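Local coordinates for protein eukaryotic Translation Initiation 4E (Schistosoma mansoni, PDB 3HXI) that binds the 7-methylguanosine cap of mRNA and a 4E-BP peptide, and probably serves in the initiation of translation, at residues 11-16 with 116-121. Sequence-based numbering, arbitrary orientation. Where two conformers were deposited one is given.
Sequences PLQDSW and EEDRQI
Gln13 meets Asp118 through its aliphatic part: CG of Gln13 stands 4.0 Å from OD2 of Asp118. The amide and carboxylate planes are almost perpendicular, 87° apart. OE1 of Gln13 is instead hydrogen-bonded to the backbone of the bound 4E-BP peptide. Asp14 faces Asp118 from the opposite direction. Their carboxylates are nearly coplanar, with OD2 of Asp14 3.9 Å from OD2 of Asp118. A water joins the acids, donating to OD2 of Asp14 at 2.7 Å and to OD1 of Asp118 at 2.8 Å. The water bridge probably eases the repulsion between them. Lys68 hydrogen-bonds the backbone O of Asp118; its ion pair with OD2 of Asp14 is long and weak. Asp118 holds CG anti to its backbone N (chi1 -180°), which sends the carboxylate out from the helix to the water; its OD1 is also hydrogen-bonded to OG of Ser110. Past the corner, CH2 of Trp16 lies 3.9 Å from CG2 of Ile121, which sits at the ring edge, in plane. Leu107 of helix 96-108 touches both side chains. The contact joins the corner in strand 11-21 to the junction of helix 115-120 and strand 121-127 in the antiparallel sheet of the eIF4E fold, beside the bound peptide.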
loop_
_atom_site.group_PDB
_atom_site.type_symbol
_atom_site.label_atom_id
_atom_site.label_comp_id
_atom_site.label_asym_id
_atom_site.label_seq_id
_atom_site.Cartn_x
_atom_site.Cartn_y
_atom_site.Cartn_z
ATOM N N PRO A 11 -19.750 6.105 0.556
ATOM C CA PRO A 11 -19.060 5.429 -0.537
ATOM C C PRO A 11 -17.654 5.966 -0.740
ATOM O O PRO A 11 -17.395 7.155 -0.549
ATOM C CB PRO A 11 -19.934 5.759 -1.758
ATOM C CG PRO A 11 -20.572 7.062 -1.402
ATOM C CD PRO A 11 -20.799 7.023 0.072
ATOM N N LEU A 12 -16.746 5.078 -1.111
ATOM C CA LEU A 12 -15.388 5.500 -1.431
ATOM C C LEU A 12 -15.246 5.838 -2.910
ATOM O O LEU A 12 -16.004 5.340 -3.752
ATOM C CB LEU A 12 -14.402 4.388 -1.083
ATOM C CG LEU A 12 -14.409 3.845 0.340
ATOM C CD1 LEU A 12 -13.442 2.683 0.387
ATOM C CD2 LEU A 12 -13.991 4.905 1.321
ATOM N N GLN A 13 -14.259 6.683 -3.202
ATOM C CA GLN A 13 -13.804 6.948 -4.575
ATOM C C GLN A 13 -13.578 5.668 -5.363
ATOM O O GLN A 13 -13.970 5.589 -6.535
ATOM C CB GLN A 13 -12.523 7.794 -4.583
ATOM C CG GLN A 13 -11.932 7.997 -5.991
ATOM C CD GLN A 13 -12.890 8.745 -6.918
ATOM O OE1 GLN A 13 -13.771 9.480 -6.463
ATOM N NE2 GLN A 13 -12.720 8.556 -8.218
ATOM N N ASP A 14 -12.969 4.664 -4.720
ATOM C CA ASP A 14 -12.740 3.375 -5.362
ATOM C C ASP A 14 -13.164 2.192 -4.527
ATOM O O ASP A 14 -13.224 2.273 -3.297
ATOM C CB ASP A 14 -11.249 3.209 -5.709
ATOM C CG ASP A 14 -10.887 3.870 -7.005
ATOM O OD1 ASP A 14 -11.236 3.304 -8.066
ATOM O OD2 ASP A 14 -10.281 4.961 -6.969
ATOM N N SER A 15 -13.443 1.088 -5.218
ATOM C CA SER A 15 -13.545 -0.221 -4.593
ATOM C C SER A 15 -12.147 -0.812 -4.449
ATOM O O SER A 15 -11.317 -0.680 -5.359
ATOM C CB SER A 15 -14.400 -1.156 -5.440
ATOM O OG SER A 15 -14.561 -2.388 -4.776
ATOM N N TRP A 16 -11.902 -1.447 -3.306
ATOM C CA TRP A 16 -10.597 -2.023 -2.956
ATOM C C TRP A 16 -10.745 -3.474 -2.576
ATOM O O TRP A 16 -11.769 -3.881 -2.016
ATOM C CB TRP A 16 -9.968 -1.267 -1.767
ATOM C CG TRP A 16 -9.740 0.165 -2.022
ATOM C CD1 TRP A 16 -10.641 1.179 -1.847
ATOM C CD2 TRP A 16 -8.527 0.780 -2.475
ATOM N NE1 TRP A 16 -10.080 2.379 -2.203
ATOM C CE2 TRP A 16 -8.778 2.169 -2.581
ATOM C CE3 TRP A 16 -7.258 0.293 -2.814
ATOM C CZ2 TRP A 16 -7.810 3.080 -3.011
ATOM C CZ3 TRP A 16 -6.279 1.204 -3.227
ATOM C CH2 TRP A 16 -6.566 2.582 -3.332
ATOM N N GLU A 116 -5.062 13.546 -10.501
ATOM C CA GLU A 116 -3.977 12.864 -11.184
ATOM C C GLU A 116 -3.149 11.961 -10.264
ATOM O O GLU A 116 -2.726 10.878 -10.672
ATOM C CB GLU A 116 -3.068 13.880 -11.872
ATOM C CG GLU A 116 -1.927 13.252 -12.654
ATOM C CD GLU A 116 -2.347 12.724 -14.032
ATOM O OE1 GLU A 116 -3.478 12.993 -14.494
ATOM O OE2 GLU A 116 -1.515 12.037 -14.661
ATOM N N GLU A 117 -2.915 12.399 -9.030
ATOM C CA GLU A 117 -2.207 11.544 -8.066
ATOM C C GLU A 117 -3.003 10.289 -7.741
ATOM O O GLU A 117 -2.444 9.195 -7.659
ATOM C CB GLU A 117 -1.887 12.306 -6.792
ATOM C CG GLU A 117 -0.806 13.363 -6.965
ATOM C CD GLU A 117 -0.768 14.328 -5.811
ATOM O OE1 GLU A 117 -1.583 15.276 -5.813
ATOM O OE2 GLU A 117 0.069 14.137 -4.892
ATOM N N ASP A 118 -4.314 10.443 -7.553
ATOM C CA ASP A 118 -5.177 9.299 -7.270
ATOM C C ASP A 118 -5.151 8.289 -8.410
ATOM O O ASP A 118 -5.191 7.064 -8.186
ATOM C CB ASP A 118 -6.603 9.770 -6.996
ATOM C CG ASP A 118 -7.544 8.630 -6.685
ATOM O OD1 ASP A 118 -7.574 8.171 -5.532
ATOM O OD2 ASP A 118 -8.254 8.196 -7.609
ATOM N N ARG A 119 -5.106 8.811 -9.638
ATOM C CA ARG A 119 -5.035 7.968 -10.836
ATOM C C ARG A 119 -3.780 7.085 -10.867
ATOM O O ARG A 119 -3.799 6.013 -11.456
ATOM C CB ARG A 119 -5.137 8.821 -12.110
ATOM C CG ARG A 119 -6.500 9.517 -12.268
ATOM C CD ARG A 119 -6.688 10.143 -13.664
ATOM N NE ARG A 119 -5.985 11.420 -13.804
ATOM C CZ ARG A 119 -6.593 12.607 -13.770
ATOM N NH1 ARG A 119 -5.897 13.722 -13.895
ATOM N NH2 ARG A 119 -7.902 12.680 -13.607
ATOM N N GLN A 120 -2.701 7.548 -10.236
ATOM C CA GLN A 120 -1.443 6.796 -10.233
ATOM C C GLN A 120 -1.521 5.606 -9.294
ATOM O O GLN A 120 -0.775 4.631 -9.450
ATOM C CB GLN A 120 -0.263 7.685 -9.804
ATOM C CG GLN A 120 0.353 8.529 -10.888
ATOM C CD GLN A 120 0.868 7.683 -12.039
ATOM O OE1 GLN A 120 1.778 6.847 -11.875
ATOM N NE2 GLN A 120 0.272 7.874 -13.196
ATOM N N ILE A 121 -2.421 5.683 -8.315
ATOM C CA ILE A 121 -2.414 4.713 -7.208
ATOM C C ILE A 121 -2.934 3.348 -7.640
ATOM O O ILE A 121 -4.043 3.234 -8.194
ATOM C CB ILE A 121 -3.216 5.225 -5.960
ATOM C CG1 ILE A 121 -2.623 6.534 -5.404
ATOM C CG2 ILE A 121 -3.319 4.114 -4.874
ATOM C CD1 ILE A 121 -1.187 6.462 -4.862
HETATM O O HOH W 1 -9.427 6.173 -4.708
#